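Local atomic coordinates of 4-hydroxy-3-methylbut-2-enyl diphosphate reductase, apicoplast (Plasmodium falciparum, PDB entry 4N7B), a protein that reduces (E)-4-hydroxy-3-methylbut-2-enyl diphosphate to isopentenyl and dimethylallyl diphosphate with an iron-sulfur cluster, the last step of the apicoplast isoprenoid precursor pathway. Residues I289-I295 and A313-V318; K320-Y324 and I407-S411; T383-M387 and R419-L423; L423-T428 and S450-V456. One frame throughout, in Å; residues are numbered along the deposited sequence.

Interaction 1: I289-I295 and A313-V318. With F3S (Fe3-s4 cluster), chain B.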
loop_
_atom_site.group_PDB
_atom_site.type_symbol
_atom_site.label_atom_id
_atom_site.label_comp_id
_atom_site.label_asym_id
_atom_site.label_seq_id
_atom_site.Cartn_x
_atom_site.Cartn_y
_atom_site.Cartn_z
ATOM N N ILE A 289 -2.773 -17.374 5.141
ATOM C CA ILE A 289 -2.811 -15.963 5.502
ATOM C C ILE A 289 -3.164 -15.078 4.310
ATOM O O ILE A 289 -2.568 -15.203 3.235
ATOM C CB ILE A 289 -1.457 -15.514 6.054
ATOM C CG1 ILE A 289 -1.094 -16.374 7.271
ATOM C CG2 ILE A 289 -1.503 -14.050 6.421
ATOM C CD1 ILE A 289 0.263 -16.076 7.868
ATOM N N TYR A 290 -4.125 -14.178 4.499
ATOM C CA TYR A 290 -4.475 -13.216 3.459
ATOM C C TYR A 290 -3.613 -11.970 3.619
ATOM O O TYR A 290 -3.453 -11.453 4.726
ATOM C CB TYR A 290 -5.960 -12.847 3.529
ATOM C CG TYR A 290 -6.892 -14.026 3.362
ATOM C CD1 TYR A 290 -6.771 -14.891 2.282
ATOM C CD2 TYR A 290 -7.882 -14.289 4.296
ATOM C CE1 TYR A 290 -7.621 -15.974 2.133
ATOM C CE2 TYR A 290 -8.736 -15.374 4.153
ATOM C CZ TYR A 290 -8.600 -16.213 3.075
ATOM O OH TYR A 290 -9.457 -17.292 2.937
ATOM N N SER A 291 -3.068 -11.479 2.515
ATOM C CA SER A 291 -2.135 -10.365 2.572
ATOM C C SER A 291 -2.816 -9.053 2.952
ATOM O O SER A 291 -4.041 -8.956 2.998
ATOM C CB SER A 291 -1.449 -10.185 1.218
ATOM O OG SER A 291 -2.328 -9.559 0.301
ATOM N N ALA A 292 -1.997 -8.033 3.196
ATOM C CA ALA A 292 -2.473 -6.716 3.590
ATOM C C ALA A 292 -3.403 -6.082 2.576
ATOM O O ALA A 292 -4.236 -5.252 2.938
ATOM C CB ALA A 292 -1.294 -5.813 3.824
ATOM N N HIS A 293 -3.260 -6.467 1.311
ATOM C CA HIS A 293 -4.008 -5.845 0.221
ATOM C C HIS A 293 -5.438 -6.346 0.147
ATOM O O HIS A 293 -6.247 -5.846 -0.633
ATOM C CB HIS A 293 -3.319 -6.160 -1.109
ATOM C CG HIS A 293 -1.845 -5.909 -1.094
ATOM N ND1 HIS A 293 -0.918 -6.927 -1.142
ATOM C CD2 HIS A 293 -1.140 -4.756 -1.002
ATOM C CE1 HIS A 293 0.297 -6.410 -1.097
ATOM N NE2 HIS A 293 0.191 -5.096 -1.008
ATOM N N GLY A 294 -5.743 -7.378 0.917
ATOM C CA GLY A 294 -7.078 -7.922 0.903
ATOM C C GLY A 294 -7.279 -8.979 -0.167
ATOM O O GLY A 294 -6.403 -9.250 -0.999
ATOM N N ILE A 295 -8.469 -9.561 -0.159
ATOM C CA ILE A 295 -8.740 -10.730 -0.964
ATOM C C ILE A 295 -10.184 -10.716 -1.451
ATOM O O ILE A 295 -11.043 -10.071 -0.847
ATOM C CB ILE A 295 -8.463 -12.028 -0.151
ATOM C CG1 ILE A 295 -8.440 -13.243 -1.081
ATOM C CG2 ILE A 295 -9.499 -12.220 0.976
ATOM C CD1 ILE A 295 -7.240 -13.270 -2.003
ATOM N N ALA A 313 -4.858 -10.946 7.314
ATOM C CA ALA A 313 -4.000 -9.793 7.614
ATOM C C ALA A 313 -4.328 -8.626 6.709
ATOM O O ALA A 313 -3.520 -7.699 6.566
ATOM C CB ALA A 313 -2.512 -10.164 7.475
ATOM N N THR A 314 -5.504 -8.668 6.088
ATOM C CA THR A 314 -5.982 -7.525 5.314
ATOM C C THR A 314 -5.823 -6.310 6.201
ATOM O O THR A 314 -6.203 -6.338 7.371
ATOM C CB THR A 314 -7.477 -7.640 4.953
ATOM O OG1 THR A 314 -7.679 -8.691 4.008
ATOM C CG2 THR A 314 -8.000 -6.339 4.365
ATOM N N CYS A 315 -5.251 -5.246 5.662
ATOM C CA CYS A 315 -5.204 -3.980 6.373
ATOM C C CYS A 315 -6.609 -3.464 6.710
ATOM O O CYS A 315 -7.480 -3.426 5.844
ATOM C CB CYS A 315 -4.473 -2.928 5.540
ATOM S SG CYS A 315 -4.407 -1.360 6.441
ATOM N N PRO A 316 -6.832 -3.052 7.967
ATOM C CA PRO A 316 -8.141 -2.516 8.367
ATOM C C PRO A 316 -8.670 -1.417 7.450
ATOM O O PRO A 316 -9.894 -1.263 7.347
ATOM C CB PRO A 316 -7.881 -1.967 9.767
ATOM C CG PRO A 316 -6.745 -2.852 10.312
ATOM C CD PRO A 316 -5.896 -3.163 9.101
ATOM N N LEU A 317 -7.780 -0.659 6.809
ATOM C CA LEU A 317 -8.209 0.479 5.987
ATOM C C LEU A 317 -8.499 0.032 4.565
ATOM O O LEU A 317 -9.164 0.744 3.804
ATOM C CB LEU A 317 -7.170 1.618 6.011
ATOM C CG LEU A 317 -6.863 2.163 7.426
ATOM C CD1 LEU A 317 -5.707 3.169 7.386
ATOM C CD2 LEU A 317 -8.096 2.801 8.049
ATOM N N VAL A 318 -8.013 -1.157 4.210
ATOM C CA VAL A 318 -8.481 -1.828 2.995
ATOM C C VAL A 318 -9.831 -2.478 3.311
ATOM O O VAL A 318 -10.783 -2.353 2.542
ATOM C CB VAL A 318 -7.475 -2.888 2.489
ATOM C CG1 VAL A 318 -8.113 -3.789 1.444
ATOM C CG2 VAL A 318 -6.246 -2.210 1.922
HETATM FE FE1 F3S B . -0.478 0.606 4.741
HETATM FE FE3 F3S B . -3.052 -0.106 5.089
HETATM FE FE4 F3S B . -2.374 2.183 3.857
HETATM S S1 F3S B . -1.392 -1.346 4.343
HETATM S S2 F3S B . -0.416 1.807 2.867
HETATM S S3 F3S B . -2.033 1.621 5.968
HETATM S S4 F3S B . -4.024 0.830 3.329
HETATM O O HOH W 1 -9.938 -8.776 2.339
#
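V318 carries CG1 opposite its backbone N (chi1 166°), which lays CG1 3.5 Å from H293 O, while C315, with SG likewise anti to N (chi1 -179°), carries its sulfur away from the turn to an iron of the cluster. One residue before C315, T314 sets OG1 against the turn: the hydroxyl oxygen lies 3.3 Å from G294 CA, and its strongest partner is the carboxylate of D312. A water accepts from I295 N and donates to T314 OG1, joining the residue after the turn to the same hydroxyl.

The backbones meet through two hydrogen bonds. A313 N gives to Y290 O in a bent bond, carrying the strand pairing one residue past the end of strand 309-312. C315 N gives to A292 O over 2.9 Å and almost straight, at 172°. Two CA-H...O contacts fill in between, T314 CA to S291 O and A292 CA to A313 O. S291 to G294 forms a type I turn whose last residue, G294, has backbone angles that call for glycine.

C315 SG does double duty. It binds the cluster iron FE3 at 2.3 Å and, as N-cap of helix 316-329, accepts from L317 N at 3.5 Å; iron and N-H together fix where the sulfur sits. H293, a diphosphate ligand by similarity, stacks on H260. Adjacent parallel strands, 287-290 and 309-312, thus end in loops carrying a probable substrate ligand and a cluster cysteine, the C-terminal-edge active site characteristic of the alpha/beta domains of the IspH fold.

Interaction 2: K320-Y324 and I407-S411. With NA (sodium ion), chain F.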
loop_
_atom_site.group_PDB
_atom_site.type_symbol
_atom_site.label_atom_id
_atom_site.label_comp_id
_atom_site.label_asym_id
_atom_site.label_seq_id
_atom_site.Cartn_x
_atom_site.Cartn_y
_atom_site.Cartn_z
ATOM N N LYS A 320 -11.909 -1.447 5.308
ATOM C CA LYS A 320 -12.836 -0.330 5.343
ATOM C C LYS A 320 -13.500 -0.161 3.978
ATOM O O LYS A 320 -14.718 -0.060 3.884
ATOM C CB LYS A 320 -12.073 0.925 5.709
ATOM C CG LYS A 320 -12.838 2.210 5.632
ATOM C CD LYS A 320 -11.836 3.330 5.896
ATOM C CE LYS A 320 -12.477 4.673 6.087
ATOM N NZ LYS A 320 -11.482 5.766 5.859
ATOM N N VAL A 321 -12.704 -0.177 2.917
ATOM C CA VAL A 321 -13.249 0.041 1.572
ATOM C C VAL A 321 -14.167 -1.119 1.190
ATOM O O VAL A 321 -15.296 -0.911 0.725
ATOM C CB VAL A 321 -12.136 0.223 0.508
ATOM C CG1 VAL A 321 -12.728 0.504 -0.858
ATOM C CG2 VAL A 321 -11.244 1.373 0.896
ATOM N N HIS A 322 -13.705 -2.340 1.434
ATOM C CA HIS A 322 -14.513 -3.535 1.162
ATOM C C HIS A 322 -15.878 -3.411 1.805
ATOM O O HIS A 322 -16.904 -3.768 1.220
ATOM C CB HIS A 322 -13.818 -4.782 1.709
ATOM C CG HIS A 322 -12.682 -5.266 0.856
ATOM N ND1 HIS A 322 -12.554 -6.580 0.461
ATOM C CD2 HIS A 322 -11.622 -4.610 0.325
ATOM C CE1 HIS A 322 -11.466 -6.712 -0.276
ATOM N NE2 HIS A 322 -10.884 -5.531 -0.376
ATOM N N VAL A 323 -15.876 -2.886 3.021
ATOM C CA VAL A 323 -17.064 -2.838 3.848
ATOM C C VAL A 323 -18.067 -1.800 3.332
ATOM O O VAL A 323 -19.256 -2.087 3.201
ATOM C CB VAL A 323 -16.653 -2.541 5.312
ATOM C CG1 VAL A 323 -17.754 -1.834 6.041
ATOM C CG2 VAL A 323 -16.261 -3.835 6.000
ATOM N N TYR A 324 -17.597 -0.598 3.029
ATOM C CA TYR A 324 -18.479 0.412 2.454
ATOM C C TYR A 324 -19.109 -0.077 1.146
ATOM O O TYR A 324 -20.270 0.198 0.870
ATOM C CB TYR A 324 -17.728 1.723 2.206
ATOM C CG TYR A 324 -17.767 2.637 3.407
ATOM C CD1 TYR A 324 -18.848 3.490 3.632
ATOM C CD2 TYR A 324 -16.754 2.602 4.348
ATOM C CE1 TYR A 324 -18.887 4.314 4.754
ATOM C CE2 TYR A 324 -16.781 3.411 5.461
ATOM C CZ TYR A 324 -17.836 4.269 5.661
ATOM O OH TYR A 324 -17.826 5.059 6.791
ATOM N N ILE A 407 -17.187 7.758 1.000
ATOM C CA ILE A 407 -16.753 7.712 2.386
ATOM C C ILE A 407 -16.300 9.104 2.850
ATOM O O ILE A 407 -15.407 9.710 2.238
ATOM C CB ILE A 407 -15.574 6.752 2.539
ATOM C CG1 ILE A 407 -15.940 5.357 2.036
ATOM C CG2 ILE A 407 -15.102 6.718 3.982
ATOM C CD1 ILE A 407 -14.714 4.455 1.896
ATOM N N PRO A 408 -16.896 9.617 3.941
ATOM C CA PRO A 408 -16.568 10.965 4.432
ATOM C C PRO A 408 -15.080 11.152 4.708
ATOM O O PRO A 408 -14.508 12.168 4.306
ATOM C CB PRO A 408 -17.381 11.075 5.724
ATOM C CG PRO A 408 -18.556 10.165 5.489
ATOM C CD PRO A 408 -18.006 9.013 4.694
ATOM N N SER A 409 -14.458 10.180 5.366
ATOM C CA SER A 409 -13.026 10.266 5.633
ATOM C C SER A 409 -12.179 9.954 4.378
ATOM O O SER A 409 -10.961 10.133 4.390
ATOM C CB SER A 409 -12.646 9.348 6.798
ATOM O OG SER A 409 -13.205 8.059 6.641
ATOM N N GLY A 410 -12.818 9.513 3.293
ATOM C CA GLY A 410 -12.072 9.140 2.096
ATOM C C GLY A 410 -11.518 7.719 2.150
ATOM O O GLY A 410 -11.587 7.059 3.194
ATOM N N SER A 411 -10.952 7.257 1.033
ATOM C CA SER A 411 -10.442 5.888 0.897
ATOM C C SER A 411 -8.917 5.875 0.915
ATOM O O SER A 411 -8.297 4.859 1.264
ATOM C CB SER A 411 -10.936 5.254 -0.416
ATOM O OG SER A 411 -12.347 5.316 -0.505
HETATM NA NA NA F . -15.324 5.421 8.365
#
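I407 presses its CG1 onto one face of the Y324 ring, and this is the tight half of the contact. The methylene carbon sits 3.7 Å from the ring centroid and only 15° off the normal, a CH-pi contact, while I407 CD1 lies 3.7 Å from Y324 CD2. Deeper in, V321 CG2 meets S411 CB, and both residues also pack on V380 of strand 377-381.

The other half is polar and more open, at the exposed turn residues P408 and S409. K320 runs out fully extended from CG anti to its backbone N (chi1 173°), laying CE beside I407 CG2 and delivering the ammonium to the type I turn from I407 to G410. There NZ is held twice, by S409 OG at 3.0 Å and by G410 O at 3.0 Å, the latter approached almost head-on (C=O...N 172°). The Y324 hydroxyl meanwhile faces a sodium ion, with OH to the metal at 3.0 Å and the ion lying at the ring edge, in its plane.

This is packing within one alpha/beta domain of the three-domain IspH fold, helix 316-329 against the loop after edge strand 405-406, which leads on to cluster ligand C413.

Interaction 3: T383-M387 and R419-L423; sequences TTLSM and RQTAL. With F3S (Fe3-s4 cluster), chain B.
Residues 419-423 of helix 414-427 pass an irregular segment, 383-387, that ends where helix 387-400 begins, and their closest CA atoms belong to S386 and Q420, 7.9 Å apart. The gap is spanned chiefly by Q420, whose amide pairs with L385 O and M387 N at the N-terminus of helix 387-400, the helix that follows strand 377-381 in an alpha/beta domain.

Q420 extends beyond CG with CD anti to CA (chi2 173°), far enough for both ends of the amide to serve. NE2 donates to L385 O at 2.9 Å, with the acceptor nearly in the amide plane although the donor is tilted from the carbonyl plane of L385. OE1 accepts M387 N at 3.0 Å in its own carbonyl plane, on a lone pair, with the N-H...O angle at 170°. Two nearly straight bonds in opposite directions fix which end is O and which N, and the rotation of the amide.

S386 turns away as N-cap of helix 387-400, its OG accepting from D389 N. At the other end of the segment T383, bonded through OG1 to E345, borders the cluster, OG1 being 3.4 Å from sulfide S4. M387 slides past Q420 in the opposite sense, CG lying 3.4 Å from Q420 OE1. The M387 thioether bends at its last torsion (chi3 -74°), bringing CE 3.3 Å from T421 OG1, a hydroxyl already bonded to T417 O.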
loop_
_atom_site.group_PDB
_atom_site.type_symbol
_atom_site.label_atom_id
_atom_site.label_comp_id
_atom_site.label_asym_id
_atom_site.label_seq_id
_atom_site.Cartn_x
_atom_site.Cartn_y
_atom_site.Cartn_z
ATOM N N THR A 383 -6.437 2.536 -1.939
ATOM C CA THR A 383 -5.918 3.229 -0.751
ATOM C C THR A 383 -4.622 3.979 -0.989
ATOM O O THR A 383 -4.275 4.866 -0.217
ATOM C CB THR A 383 -5.646 2.245 0.398
ATOM O OG1 THR A 383 -4.634 1.304 0.003
ATOM C CG2 THR A 383 -6.894 1.499 0.759
ATOM N N THR A 384 -3.916 3.627 -2.058
ATOM C CA THR A 384 -2.558 4.093 -2.293
ATOM C C THR A 384 -2.390 5.008 -3.518
ATOM O O THR A 384 -1.283 5.179 -4.012
ATOM C CB THR A 384 -1.645 2.894 -2.515
ATOM O OG1 THR A 384 -2.252 2.024 -3.474
ATOM C CG2 THR A 384 -1.423 2.134 -1.206
ATOM N N LEU A 385 -3.465 5.628 -3.986
ATOM C CA LEU A 385 -3.378 6.488 -5.159
ATOM C C LEU A 385 -2.531 7.748 -4.909
ATOM O O LEU A 385 -2.250 8.127 -3.771
ATOM C CB LEU A 385 -4.782 6.907 -5.593
ATOM C CG LEU A 385 -5.684 5.756 -6.050
ATOM C CD1 LEU A 385 -7.001 6.314 -6.542
ATOM C CD2 LEU A 385 -4.997 4.937 -7.143
ATOM N N SER A 386 -2.099 8.369 -5.996
ATOM C CA SER A 386 -1.638 9.741 -5.975
ATOM C C SER A 386 -2.811 10.610 -5.579
ATOM O O SER A 386 -3.886 10.495 -6.162
ATOM C CB SER A 386 -1.208 10.153 -7.380
ATOM O OG SER A 386 -1.209 11.562 -7.491
ATOM N N MET A 387 -2.627 11.476 -4.594
ATOM C CA MET A 387 -3.697 12.379 -4.189
ATOM C C MET A 387 -4.019 13.338 -5.317
ATOM O O MET A 387 -5.151 13.772 -5.455
ATOM C CB MET A 387 -3.299 13.167 -2.948
ATOM C CG MET A 387 -3.126 12.300 -1.718
ATOM S SD MET A 387 -3.015 13.288 -0.212
ATOM C CE MET A 387 -1.402 13.940 -0.349
ATOM N N ARG A 419 2.784 10.330 3.694
ATOM C CA ARG A 419 4.075 10.242 3.026
ATOM C C ARG A 419 4.165 11.179 1.814
ATOM O O ARG A 419 5.193 11.830 1.634
ATOM C CB ARG A 419 4.386 8.795 2.638
ATOM C CG ARG A 419 4.983 8.019 3.807
ATOM C CD ARG A 419 4.451 6.611 3.874
ATOM N NE ARG A 419 4.827 5.997 5.138
ATOM C CZ ARG A 419 4.188 6.199 6.288
ATOM N NH1 ARG A 419 3.127 7.001 6.346
ATOM N NH2 ARG A 419 4.617 5.602 7.388
ATOM N N GLN A 420 3.109 11.264 0.995
ATOM C CA GLN A 420 3.094 12.201 -0.138
ATOM C C GLN A 420 3.121 13.639 0.343
ATOM O O GLN A 420 3.847 14.476 -0.189
ATOM C CB GLN A 420 1.853 11.987 -1.017
ATOM C CG GLN A 420 1.910 10.729 -1.862
ATOM C CD GLN A 420 0.606 10.448 -2.604
ATOM O OE1 GLN A 420 -0.132 11.371 -2.955
ATOM N NE2 GLN A 420 0.309 9.170 -2.823
ATOM N N THR A 421 2.345 13.934 1.377
ATOM C CA THR A 421 2.260 15.307 1.872
ATOM C C THR A 421 3.637 15.810 2.345
ATOM O O THR A 421 4.050 16.940 2.028
ATOM C CB THR A 421 1.222 15.438 3.001
ATOM O OG1 THR A 421 -0.080 15.116 2.485
ATOM C CG2 THR A 421 1.208 16.872 3.563
ATOM N N ALA A 422 4.364 14.972 3.068
ATOM C CA ALA A 422 5.647 15.399 3.612
ATOM C C ALA A 422 6.658 15.596 2.481
ATOM O O ALA A 422 7.366 16.594 2.427
ATOM C CB ALA A 422 6.145 14.383 4.605
ATOM N N LEU A 423 6.705 14.642 1.565
ATOM C CA LEU A 423 7.611 14.726 0.421
ATOM C C LEU A 423 7.292 15.962 -0.436
ATOM O O LEU A 423 8.197 16.703 -0.866
ATOM C CB LEU A 423 7.485 13.459 -0.423
ATOM C CG LEU A 423 8.209 13.488 -1.774
ATOM C CD1 LEU A 423 9.712 13.687 -1.556
ATOM C CD2 LEU A 423 7.922 12.217 -2.593
HETATM FE FE1 F3S B . -0.478 0.606 4.741
HETATM FE FE3 F3S B . -3.052 -0.106 5.089
HETATM FE FE4 F3S B . -2.374 2.183 3.857
HETATM S S1 F3S B . -1.392 -1.346 4.343
HETATM S S2 F3S B . -0.416 1.807 2.867
HETATM S S3 F3S B . -2.033 1.621 5.968
HETATM S S4 F3S B . -4.024 0.830 3.329
#

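Interaction 4: L423-T428 and S450-V456. With SO4 (sulfate ion), chain D.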
loop_
_atom_site.group_PDB
_atom_site.type_symbol
_atom_site.label_atom_id
_atom_site.label_comp_id
_atom_site.label_asym_id
_atom_site.label_seq_id
_atom_site.Cartn_x
_atom_site.Cartn_y
_atom_site.Cartn_z
ATOM N N LEU A 423 6.705 14.642 1.565
ATOM C CA LEU A 423 7.611 14.726 0.421
ATOM C C LEU A 423 7.292 15.962 -0.436
ATOM O O LEU A 423 8.197 16.703 -0.866
ATOM C CB LEU A 423 7.485 13.459 -0.423
ATOM C CG LEU A 423 8.209 13.488 -1.774
ATOM C CD1 LEU A 423 9.712 13.687 -1.556
ATOM C CD2 LEU A 423 7.922 12.217 -2.593
ATOM N N ASN A 424 6.000 16.194 -0.678
ATOM C CA ASN A 424 5.572 17.335 -1.488
ATOM C C ASN A 424 6.051 18.666 -0.921
ATOM O O ASN A 424 6.372 19.578 -1.681
ATOM C CB ASN A 424 4.054 17.373 -1.613
ATOM C CG ASN A 424 3.522 16.276 -2.504
ATOM O OD1 ASN A 424 4.269 15.691 -3.274
ATOM N ND2 ASN A 424 2.228 15.998 -2.414
ATOM N N LYS A 425 6.080 18.779 0.408
ATOM C CA LYS A 425 6.476 20.025 1.081
ATOM C C LYS A 425 7.946 20.346 0.908
ATOM O O LYS A 425 8.315 21.503 0.745
ATOM C CB LYS A 425 6.216 19.944 2.581
ATOM C CG LYS A 425 5.026 20.738 3.038
ATOM C CD LYS A 425 4.633 20.333 4.454
ATOM C CE LYS A 425 3.128 20.321 4.619
ATOM N NZ LYS A 425 2.753 19.890 5.993
ATOM N N ILE A 426 8.782 19.309 0.946
ATOM C CA ILE A 426 10.225 19.499 0.914
ATOM C C ILE A 426 10.848 19.315 -0.479
ATOM O O ILE A 426 11.850 19.956 -0.766
ATOM C CB ILE A 426 10.956 18.571 1.935
ATOM C CG1 ILE A 426 12.432 18.937 2.043
ATOM C CG2 ILE A 426 10.860 17.135 1.505
ATOM C CD1 ILE A 426 12.692 20.391 2.415
ATOM N N CYS A 427 10.272 18.479 -1.348
ATOM C CA CYS A 427 10.972 18.127 -2.596
ATOM C C CYS A 427 11.356 19.363 -3.435
ATOM O O CYS A 427 12.365 19.342 -4.125
ATOM C CB CYS A 427 10.174 17.117 -3.444
ATOM S SG CYS A 427 8.683 17.810 -4.140
ATOM N N THR A 428 10.595 20.450 -3.349
ATOM C CA THR A 428 10.864 21.618 -4.198
ATOM C C THR A 428 12.033 22.482 -3.751
ATOM O O THR A 428 12.351 23.453 -4.415
ATOM C CB THR A 428 9.610 22.511 -4.373
ATOM O OG1 THR A 428 9.125 22.926 -3.092
ATOM C CG2 THR A 428 8.529 21.726 -5.090
ATOM N N SER A 450 4.736 12.030 -7.342
ATOM C CA SER A 450 4.376 13.263 -6.638
ATOM C C SER A 450 5.482 14.292 -6.775
ATOM O O SER A 450 5.217 15.473 -6.954
ATOM C CB SER A 450 4.127 12.986 -5.142
ATOM O OG SER A 450 3.010 12.133 -4.950
ATOM N N SER A 451 6.731 13.848 -6.667
ATOM C CA SER A 451 7.877 14.746 -6.844
ATOM C C SER A 451 8.013 15.219 -8.290
ATOM O O SER A 451 8.337 16.381 -8.549
ATOM C CB SER A 451 9.157 14.026 -6.416
ATOM O OG SER A 451 10.324 14.793 -6.676
ATOM N N GLN A 452 7.800 14.318 -9.248
ATOM C CA GLN A 452 8.014 14.674 -10.652
ATOM C C GLN A 452 7.031 15.723 -11.155
ATOM O O GLN A 452 7.434 16.646 -11.873
ATOM C CB GLN A 452 7.935 13.448 -11.549
ATOM C CG GLN A 452 9.047 12.463 -11.332
ATOM C CD GLN A 452 8.802 11.177 -12.081
ATOM O OE1 GLN A 452 7.715 10.607 -12.012
ATOM N NE2 GLN A 452 9.792 10.726 -12.826
ATOM N N ILE A 453 5.747 15.591 -10.827
ATOM C CA ILE A 453 4.777 16.582 -11.308
ATOM C C ILE A 453 4.988 17.914 -10.586
ATOM O O ILE A 453 4.395 18.934 -10.955
ATOM C CB ILE A 453 3.320 16.116 -11.147
ATOM C CG1 ILE A 453 2.995 15.851 -9.684
ATOM C CG2 ILE A 453 3.097 14.828 -11.912
ATOM C CD1 ILE A 453 1.521 15.563 -9.484
ATOM N N ARG A 454 5.857 17.905 -9.572
ATOM C CA ARG A 454 6.284 19.148 -8.921
ATOM C C ARG A 454 7.663 19.593 -9.466
ATOM O O ARG A 454 8.340 20.449 -8.893
ATOM C CB ARG A 454 6.238 18.993 -7.395
ATOM C CG ARG A 454 4.927 19.500 -6.784
ATOM C CD ARG A 454 4.581 18.872 -5.340
ATOM N NE ARG A 454 3.881 17.639 -5.634
ATOM C CZ ARG A 454 2.583 17.421 -5.497
ATOM N NH1 ARG A 454 1.773 18.312 -4.960
ATOM N NH2 ARG A 454 2.110 16.252 -5.883
ATOM N N ASN A 455 8.042 19.013 -10.606
ATOM C CA ASN A 455 9.233 19.404 -11.353
ATOM C C ASN A 455 10.560 19.034 -10.685
ATOM O O ASN A 455 11.605 19.535 -11.069
ATOM C CB ASN A 455 9.203 20.895 -11.669
ATOM C CG ASN A 455 7.999 21.282 -12.480
ATOM O OD1 ASN A 455 7.477 20.488 -13.265
ATOM N ND2 ASN A 455 7.541 22.500 -12.299
ATOM N N VAL A 456 10.547 18.137 -9.714
ATOM C CA VAL A 456 11.828 17.643 -9.229
ATOM C C VAL A 456 12.038 16.161 -9.569
ATOM O O VAL A 456 11.247 15.291 -9.203
ATOM C CB VAL A 456 12.104 18.043 -7.746
ATOM C CG1 VAL A 456 10.911 18.741 -7.157
ATOM C CG2 VAL A 456 12.602 16.881 -6.910
HETATM S S SO4 D . 1.412 21.407 -3.236
HETATM O O1 SO4 D . 1.120 22.547 -2.368
HETATM O O2 SO4 D . 2.849 21.145 -3.231
HETATM O O3 SO4 D . 0.699 20.230 -2.751
HETATM O O4 SO4 D . 0.979 21.717 -4.597
#
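R454 and N424 meet as stacked flat groups, and the arginine can be traced from its root. Its CB lies 4.2 Å from C427 SG and equally close to T428 CG2, bridging C427 and T428. CD passes 3.8 Å from N424 OD1, and the chain then bends at chi3 (-86°), which brings the guanidinium over the asparagine amide. NE donates to S450 O at 2.9 Å and 167°, with that oxygen in the guanidinium plane. CZ lies 3.3 Å from N424 CG; the two planes are 21° apart, and OD1 sits over one face toward the rim, so the pair touches by stacking and not by hydrogen bonding. NH2 adds a weak bond to S450 O and a salt bridge to D388, its strongest partner. NH1 points out to a sulfate, probably from the crystallisation liquor, giving it a weak bond at O2 and coming closer, 3.1 Å, to O3.

The arginine belongs to a Schellman motif that closes helix 442-452: V456 N bonds to S451 O and N455 N to Q452 O, with N455 at positive phi. The chain then turns into V456, whose CG1 lies 3.4 Å from C427 O and 3.9 Å from C427 SG. S451 OG, shared with T433 of strand 432-436, donates to V456 O from above its carbonyl plane. One turn back from C427, L423 CD2 meets S451 CB.

Interactions 1, 3 and 4 are buried, and 1 and 3 both border the cluster: 1 through a metal-bound cysteine and backbone bonds, 3 through a glutamine amide reading backbone and a threonine beside a sulfide. They also touch, V318 CG2 meeting T383 CG2. Interaction 2 shares helix 316-329 with interaction 1 but is partly open, an apolar core giving way to a lysine, a turn and a sodium ion. Interactions 3 and 4 share L423 and helix 414-427, with Q420 packing on S450 between them. Interaction 4, centred about 20 Å from the chain centre against 10 Å for 1 and 3, replaces cluster chemistry with apolar packing and a stacked arginine facing sulfate.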